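PDB 1T3Q: quinoline 2-oxidoreductase large subunit from Pseudomonas putida, which holds the molybdenum ion and pterin cytosine dinucleotide of a molybdenum hydroxylase that probably oxidises quinoline at its 2-position. Local coordinates for residues E440-R445 and L456-S461; L692-Y697 and P775-R780. All coordinates share one frame; numbering follows the deposited sequence.

Interaction 1: E440-R445 and L456-S461; sequences EAFRQR and LGLGVS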
ATOM      1  N   GLU B 440      51.690 -14.966  26.155  1.00 34.89           N
ATOM      2  CA  GLU B 440      52.494 -15.166  27.355  1.00 34.95           C
ATOM      3  C   GLU B 440      51.579 -15.212  28.574  1.00 34.75           C
ATOM      4  O   GLU B 440      51.689 -16.106  29.412  1.00 35.93           O
ATOM      5  CB  GLU B 440      53.513 -14.035  27.506  1.00 35.83           C
ATOM      6  N   ALA B 441      50.666 -14.250  28.664  1.00 33.23           N
ATOM      7  CA  ALA B 441      49.730 -14.199  29.778  1.00 33.03           C
ATOM      8  C   ALA B 441      48.748 -15.366  29.716  1.00 32.83           C
ATOM      9  O   ALA B 441      48.355 -15.907  30.749  1.00 33.15           O
ATOM     10  CB  ALA B 441      48.973 -12.880  29.768  1.00 32.62           C
ATOM     11  N   PHE B 442      48.343 -15.749  28.509  1.00 30.98           N
ATOM     12  CA  PHE B 442      47.413 -16.862  28.367  1.00 30.52           C
ATOM     13  C   PHE B 442      48.028 -18.145  28.913  1.00 31.28           C
ATOM     14  O   PHE B 442      47.364 -18.915  29.601  1.00 31.08           O
ATOM     15  CB  PHE B 442      47.035 -17.092  26.901  1.00 28.31           C
ATOM     16  CG  PHE B 442      46.278 -18.366  26.685  1.00 27.43           C
ATOM     17  CD1 PHE B 442      44.965 -18.493  27.129  1.00 26.68           C
ATOM     18  CD2 PHE B 442      46.904 -19.473  26.121  1.00 26.23           C
ATOM     19  CE1 PHE B 442      44.291 -19.704  27.021  1.00 26.03           C
ATOM     20  CE2 PHE B 442      46.235 -20.690  26.010  1.00 25.84           C
ATOM     21  CZ  PHE B 442      44.926 -20.805  26.462  1.00 24.95           C
ATOM     22  N   ARG B 443      49.298 -18.372  28.587  1.00 33.11           N
ATOM     23  CA  ARG B 443      50.017 -19.562  29.037  1.00 34.78           C
ATOM     24  C   ARG B 443      50.030 -19.620  30.563  1.00 36.24           C
ATOM     25  O   ARG B 443      49.953 -20.694  31.159  1.00 38.15           O
ATOM     26  CB  ARG B 443      51.454 -19.530  28.507  1.00 34.48           C
ATOM     27  N   GLN B 444      50.125 -18.448  31.182  1.00 36.93           N
ATOM     28  CA  GLN B 444      50.154 -18.327  32.632  1.00 37.61           C
ATOM     29  C   GLN B 444      48.766 -18.667  33.176  1.00 37.80           C
ATOM     30  O   GLN B 444      48.625 -19.420  34.138  1.00 38.40           O
ATOM     31  CB  GLN B 444      50.548 -16.893  33.007  1.00 38.72           C
ATOM     32  CG  GLN B 444      51.193 -16.716  34.372  1.00 39.97           C
ATOM     33  N   ARG B 445      47.742 -18.113  32.537  1.00 35.97           N
ATOM     34  CA  ARG B 445      46.362 -18.351  32.937  1.00 35.13           C
ATOM     35  C   ARG B 445      45.981 -19.816  32.707  1.00 35.09           C
ATOM     36  O   ARG B 445      45.272 -20.418  33.512  1.00 34.48           O
ATOM     37  CB  ARG B 445      45.432 -17.430  32.142  1.00 34.35           C
ATOM     38  CG  ARG B 445      43.953 -17.635  32.414  1.00 35.90           C
ATOM     39  CD  ARG B 445      43.106 -16.751  31.510  1.00 35.29           C
ATOM     40  NE  ARG B 445      41.719 -17.200  31.470  1.00 33.50           N
ATOM     41  CZ  ARG B 445      40.794 -16.715  30.645  1.00 35.44           C
ATOM     42  NH1 ARG B 445      41.106 -15.755  29.782  1.00 33.49           N
ATOM     43  NH2 ARG B 445      39.558 -17.200  30.675  1.00 33.64           N
ATOM     44  N   LEU B 456      41.952 -24.934  29.720  1.00 23.64           N
ATOM     45  CA  LEU B 456      41.870 -23.686  28.975  1.00 24.03           C
ATOM     46  C   LEU B 456      42.576 -23.862  27.636  1.00 23.03           C
ATOM     47  O   LEU B 456      43.632 -24.487  27.565  1.00 22.73           O
ATOM     48  CB  LEU B 456      42.526 -22.560  29.778  1.00 26.90           C
ATOM     49  CG  LEU B 456      42.002 -21.142  29.547  1.00 31.22           C
ATOM     50  CD1 LEU B 456      40.545 -21.050  30.002  1.00 31.92           C
ATOM     51  CD2 LEU B 456      42.862 -20.156  30.327  1.00 30.65           C
ATOM     52  N   GLY B 457      41.990 -23.314  26.577  1.00 22.21           N
ATOM     53  CA  GLY B 457      42.592 -23.447  25.263  1.00 20.84           C
ATOM     54  C   GLY B 457      42.459 -22.203  24.406  1.00 20.86           C
ATOM     55  O   GLY B 457      41.451 -21.501  24.463  1.00 21.50           O
ATOM     56  N   LEU B 458      43.494 -21.929  23.618  1.00 19.10           N
ATOM     57  CA  LEU B 458      43.514 -20.785  22.723  1.00 19.17           C
ATOM     58  C   LEU B 458      43.399 -21.302  21.300  1.00 19.27           C
ATOM     59  O   LEU B 458      44.102 -22.236  20.922  1.00 18.92           O
ATOM     60  CB  LEU B 458      44.832 -20.017  22.869  1.00 19.54           C
ATOM     61  CG  LEU B 458      45.073 -18.918  21.827  1.00 19.70           C
ATOM     62  CD1 LEU B 458      44.061 -17.800  22.010  1.00 21.09           C
ATOM     63  CD2 LEU B 458      46.491 -18.375  21.974  1.00 21.32           C
ATOM     64  N   GLY B 459      42.513 -20.697  20.518  1.00 19.08           N
ATOM     65  CA  GLY B 459      42.341 -21.113  19.140  1.00 19.69           C
ATOM     66  C   GLY B 459      42.557 -19.936  18.213  1.00 19.70           C
ATOM     67  O   GLY B 459      42.084 -18.833  18.489  1.00 19.42           O
ATOM     68  N   VAL B 460      43.269 -20.164  17.113  1.00 18.82           N
ATOM     69  CA  VAL B 460      43.548 -19.101  16.159  1.00 19.11           C
ATOM     70  C   VAL B 460      43.012 -19.417  14.772  1.00 18.64           C
ATOM     71  O   VAL B 460      43.066 -20.559  14.316  1.00 19.21           O
ATOM     72  CB  VAL B 460      45.068 -18.839  16.051  1.00 19.49           C
ATOM     73  CG1 VAL B 460      45.353 -17.779  14.986  1.00 21.00           C
ATOM     74  CG2 VAL B 460      45.602 -18.384  17.395  1.00 21.54           C
ATOM     75  N   SER B 461      42.483 -18.394  14.114  1.00 19.36           N
ATOM     76  CA  SER B 461      41.959 -18.538  12.763  1.00 18.97           C
ATOM     77  C   SER B 461      42.228 -17.269  11.966  1.00 19.60           C
ATOM     78  O   SER B 461      41.790 -16.185  12.347  1.00 19.45           O
ATOM     79  CB  SER B 461      40.453 -18.807  12.794  1.00 19.24           C
ATOM     80  OG  SER B 461      39.926 -18.822  11.479  1.00 18.24           O
TER

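Interaction 2: L692-Y697 and P775-R780; sequences LEEVIY and PERIFR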
ATOM      1  N   LEU B 692      26.861 -25.576  20.246  1.00 16.45           N
ATOM      2  CA  LEU B 692      25.461 -25.816  20.596  1.00 17.56           C
ATOM      3  C   LEU B 692      24.472 -26.333  19.560  1.00 17.31           C
ATOM      4  O   LEU B 692      23.639 -27.188  19.865  1.00 18.04           O
ATOM      5  CB  LEU B 692      24.876 -24.514  21.143  1.00 18.00           C
ATOM      6  CG  LEU B 692      25.541 -23.902  22.372  1.00 19.65           C
ATOM      7  CD1 LEU B 692      25.161 -22.434  22.488  1.00 20.84           C
ATOM      8  CD2 LEU B 692      25.115 -24.686  23.603  1.00 20.76           C
ATOM      9  N   GLU B 693      24.545 -25.788  18.349  1.00 17.62           N
ATOM     10  CA  GLU B 693      23.595 -26.117  17.295  1.00 17.22           C
ATOM     11  C   GLU B 693      23.792 -27.339  16.415  1.00 18.15           C
ATOM     12  O   GLU B 693      24.888 -27.610  15.924  1.00 17.36           O
ATOM     13  CB  GLU B 693      23.439 -24.909  16.367  1.00 18.51           C
ATOM     14  CG  GLU B 693      23.196 -23.602  17.086  1.00 17.84           C
ATOM     15  CD  GLU B 693      23.198 -22.412  16.153  1.00 20.33           C
ATOM     16  OE1 GLU B 693      23.513 -21.300  16.626  1.00 20.50           O
ATOM     17  OE2 GLU B 693      22.878 -22.581  14.951  1.00 19.57           O
ATOM     18  N   GLU B 694      22.695 -28.063  16.212  1.00 17.62           N
ATOM     19  CA  GLU B 694      22.688 -29.207  15.320  1.00 18.25           C
ATOM     20  C   GLU B 694      21.281 -29.654  14.960  1.00 18.17           C
ATOM     21  O   GLU B 694      20.463 -29.952  15.831  1.00 18.07           O
ATOM     22  CB  GLU B 694      23.465 -30.406  15.886  1.00 19.87           C
ATOM     23  CG  GLU B 694      23.727 -31.446  14.786  1.00 18.77           C
ATOM     24  CD  GLU B 694      24.644 -32.586  15.185  1.00 22.58           C
ATOM     25  OE1 GLU B 694      24.969 -33.403  14.296  1.00 24.69           O
ATOM     26  OE2 GLU B 694      25.041 -32.679  16.367  1.00 24.21           O
ATOM     27  N   VAL B 695      20.995 -29.653  13.664  1.00 18.63           N
ATOM     28  CA  VAL B 695      19.718 -30.125  13.152  1.00 20.03           C
ATOM     29  C   VAL B 695      20.027 -31.609  12.987  1.00 21.58           C
ATOM     30  O   VAL B 695      20.981 -31.974  12.297  1.00 21.71           O
ATOM     31  CB  VAL B 695      19.390 -29.488  11.785  1.00 20.92           C
ATOM     32  CG1 VAL B 695      18.294 -30.284  11.076  1.00 23.74           C
ATOM     33  CG2 VAL B 695      18.937 -28.043  11.988  1.00 20.63           C
ATOM     34  N   ILE B 696      19.238 -32.463  13.627  1.00 19.79           N
ATOM     35  CA  ILE B 696      19.515 -33.889  13.574  1.00 21.00           C
ATOM     36  C   ILE B 696      18.475 -34.776  12.901  1.00 21.57           C
ATOM     37  O   ILE B 696      17.287 -34.723  13.224  1.00 20.44           O
ATOM     38  CB  ILE B 696      19.745 -34.448  14.998  1.00 20.61           C
ATOM     39  CG1 ILE B 696      20.847 -33.652  15.704  1.00 22.39           C
ATOM     40  CG2 ILE B 696      20.118 -35.930  14.935  1.00 19.97           C
ATOM     41  CD1 ILE B 696      21.052 -34.040  17.147  1.00 23.10           C
ATOM     42  N   TYR B 697      18.948 -35.593  11.964  1.00 22.58           N
ATOM     43  CA  TYR B 697      18.105 -36.567  11.274  1.00 23.02           C
ATOM     44  C   TYR B 697      18.568 -37.913  11.830  1.00 23.59           C
ATOM     45  O   TYR B 697      19.771 -38.164  11.908  1.00 23.42           O
ATOM     46  CB  TYR B 697      18.341 -36.548   9.756  1.00 21.93           C
ATOM     47  CG  TYR B 697      17.634 -35.442   9.002  1.00 21.48           C
ATOM     48  CD1 TYR B 697      18.279 -34.235   8.723  1.00 20.60           C
ATOM     49  CD2 TYR B 697      16.334 -35.617   8.531  1.00 20.67           C
ATOM     50  CE1 TYR B 697      17.648 -33.234   7.985  1.00 20.67           C
ATOM     51  CE2 TYR B 697      15.691 -34.620   7.795  1.00 22.03           C
ATOM     52  CZ  TYR B 697      16.353 -33.433   7.524  1.00 19.37           C
ATOM     53  OH  TYR B 697      15.722 -32.451   6.799  1.00 18.47           O
ATOM     54  N   PRO B 775      28.982 -31.728  25.183  1.00 22.29           N
ATOM     55  CA  PRO B 775      29.605 -32.396  26.329  1.00 21.62           C
ATOM     56  C   PRO B 775      29.747 -33.894  26.053  1.00 21.43           C
ATOM     57  O   PRO B 775      30.697 -34.535  26.506  1.00 20.38           O
ATOM     58  CB  PRO B 775      28.652 -32.081  27.490  1.00 24.23           C
ATOM     59  CG  PRO B 775      27.366 -31.686  26.821  1.00 25.74           C
ATOM     60  CD  PRO B 775      27.818 -30.932  25.604  1.00 22.27           C
ATOM     61  N   GLU B 776      28.803 -34.450  25.297  1.00 21.59           N
ATOM     62  CA  GLU B 776      28.860 -35.869  24.950  1.00 21.27           C
ATOM     63  C   GLU B 776      30.134 -36.148  24.148  1.00 22.42           C
ATOM     64  O   GLU B 776      30.881 -37.078  24.452  1.00 21.98           O
ATOM     65  CB  GLU B 776      27.641 -36.266  24.116  1.00 22.58           C
ATOM     66  CG  GLU B 776      27.744 -37.651  23.473  1.00 26.77           C
ATOM     67  CD  GLU B 776      27.657 -38.786  24.482  1.00 29.70           C
ATOM     68  OE1 GLU B 776      28.004 -39.932  24.121  1.00 31.19           O
ATOM     69  OE2 GLU B 776      27.227 -38.541  25.629  1.00 29.62           O
ATOM     70  N   ARG B 777      30.382 -35.334  23.124  1.00 22.07           N
ATOM     71  CA  ARG B 777      31.561 -35.525  22.284  1.00 21.68           C
ATOM     72  C   ARG B 777      32.869 -35.311  23.039  1.00 21.76           C
ATOM     73  O   ARG B 777      33.856 -35.994  22.779  1.00 19.55           O
ATOM     74  CB  ARG B 777      31.490 -34.617  21.052  1.00 23.12           C
ATOM     75  CG  ARG B 777      30.441 -35.083  20.049  1.00 25.05           C
ATOM     76  CD  ARG B 777      30.523 -34.360  18.710  1.00 26.74           C
ATOM     77  NE  ARG B 777      29.687 -35.028  17.714  1.00 27.45           N
ATOM     78  CZ  ARG B 777      28.530 -34.562  17.257  1.00 28.56           C
ATOM     79  NH1 ARG B 777      28.053 -33.404  17.692  1.00 28.13           N
ATOM     80  NH2 ARG B 777      27.834 -35.274  16.379  1.00 29.92           N
ATOM     81  N   ILE B 778      32.872 -34.369  23.977  1.00 21.01           N
ATOM     82  CA  ILE B 778      34.063 -34.104  24.774  1.00 21.90           C
ATOM     83  C   ILE B 778      34.272 -35.275  25.735  1.00 22.10           C
ATOM     84  O   ILE B 778      35.393 -35.735  25.931  1.00 21.46           O
ATOM     85  CB  ILE B 778      33.913 -32.805  25.594  1.00 21.54           C
ATOM     86  CG1 ILE B 778      33.810 -31.603  24.650  1.00 23.43           C
ATOM     87  CG2 ILE B 778      35.090 -32.653  26.551  1.00 23.61           C
ATOM     88  CD1 ILE B 778      33.657 -30.278  25.358  1.00 24.40           C
ATOM     89  N   PHE B 779      33.179 -35.745  26.329  1.00 23.12           N
ATOM     90  CA  PHE B 779      33.212 -36.869  27.260  1.00 23.57           C
ATOM     91  C   PHE B 779      33.790 -38.098  26.561  1.00 24.69           C
ATOM     92  O   PHE B 779      34.667 -38.783  27.091  1.00 24.72           O
ATOM     93  CB  PHE B 779      31.785 -37.160  27.755  1.00 24.58           C
ATOM     94  CG  PHE B 779      31.627 -38.488  28.451  1.00 25.32           C
ATOM     95  CD1 PHE B 779      32.216 -38.723  29.689  1.00 26.29           C
ATOM     96  CD2 PHE B 779      30.870 -39.501  27.868  1.00 24.82           C
ATOM     97  CE1 PHE B 779      32.053 -39.953  30.339  1.00 28.06           C
ATOM     98  CE2 PHE B 779      30.701 -40.731  28.510  1.00 27.22           C
ATOM     99  CZ  PHE B 779      31.293 -40.958  29.747  1.00 25.70           C
ATOM    100  N   ARG B 780      33.292 -38.360  25.361  1.00 24.52           N
ATOM    101  CA  ARG B 780      33.730 -39.493  24.556  1.00 28.29           C
ATOM    102  C   ARG B 780      35.200 -39.372  24.156  1.00 29.39           C
ATOM    103  O   ARG B 780      35.959 -40.339  24.242  1.00 28.64           O
ATOM    104  CB  ARG B 780      32.876 -39.583  23.294  1.00 30.91           C
ATOM    105  CG  ARG B 780      32.133 -40.889  23.130  1.00 37.03           C
ATOM    106  CD  ARG B 780      31.029 -41.053  24.154  1.00 39.73           C
ATOM    107  NE  ARG B 780      31.057 -42.396  24.720  1.00 42.99           N
ATOM    108  CZ  ARG B 780      30.026 -42.996  25.306  1.00 43.24           C
ATOM    109  NH1 ARG B 780      30.170 -44.219  25.789  1.00 45.31           N
ATOM    110  NH2 ARG B 780      28.853 -42.386  25.396  1.00 44.90           N
TER
HETATM  111  O   HOH W   1      25.176 -36.068  14.803  1.00 41.35           O

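Interaction 1: E440-R445 and L456-S461
F442 on helix 440-445 faces L458 on strand 456-461, their CA atoms 7.9 Å apart; the two axes come within 9.1 Å and run nearly antiparallel, at 154°. No hydrogen bond joins the segments; helix side chains make van der Waals contact with leucine side chains and the G457-L458 peptide. Chi1 of 170° sets CG of F442 opposite its backbone N, sending the ring toward the strand, and one ring face receives L458 CB in a CH-pi contact, 3.8 Å from the centroid. CZ meets the peptide 3.4 Å from L458 N, whose hydrogen bond goes to D759, while CE1 lies 3.6 Å from L456 CD2. Losing the ring to an alanine here would probably leave L456 and L458 without their shared aromatic partner and open a gap between helix and strand. R445 lays its extended chain across L456 at about a right angle, with CG 3.4 Å from L456 CD2. Arginine suits this exposed margin: its methylenes cover the leucine while its guanidinium continues to D659, in a salt bridge, and T658. The arrangement is an antiparallel helix-strand hairpin of the molybdopterin cofactor-binding domain, helix 439-450 packing on strand 454-467, an outer strand of a four-stranded mixed sheet within this chain.

Interaction 2: L692-Y697 and P775-R780
E694 and R777 alone join the extended loop 692-697 to helix 775-780, and they bury only 65 Å² between them. The closer side of this thin contact is a salt bridge: R777 NH1 points to E694 OE2 at 3.4 Å, an almost straight hydrogen bond (169°) but a weak one for its length. The oxygen lies at the edge of the guanidinium, near its plane, yet the carboxylate is turned 36° from that plane, and the pair does not close into a two-pronged bridge. R777 NH1 has its stronger bond to the carbonyl O of P772, which may explain why its link to E694 is long; P772 also packs against the E694 side chain. The other side is looser and wet. A water sits 2.7 Å from E694 OE1, to which it donates, and takes a weak bond from R777 NH2 at 3.2 Å, so the second arm of each group meets through solvent. Both chains run extended, and their length lets the charged ends meet between loop and helix.

The firmer interaction is within the helix, a salt bridge with R780 NH2 to E776 OE1 at 2.9 Å, in the guanidinium plane and on the syn lone pair, while F779 CE2 packs over the face of that guanidinium. R780 forms a salt bridge with D262, and E776 a hydrogen bond with S260, both of the medium subunit; E693 forms a salt bridge with R143 of the small subunit. The loop leaves the end of helix 672-692 and exchanges backbone hydrogen bonds with R195 and V704; the facing helix, 775-783, comes just after strand 770-771 and is the chain's last.

Interaction 1 closes along the chain before interaction 2 opens; their centres are 24 Å apart and their nearest atoms about 11 Å, without touching. The four-stranded sheet relates them. Strand 454-467 forms one outer edge, while loop 692-697 leads on toward strand 722-726 at the other. R445 is tied to strand 655-665, and F779 meets Y653 in the turn just before that strand. No other subunit touches interaction 1, whereas interaction 2 lies where medium and small subunits meet the chain. Neither contributes a residue to the molybdenum pocket, but helix 744-761, which touches F442 and S461, starts directly after E743 of that pocket.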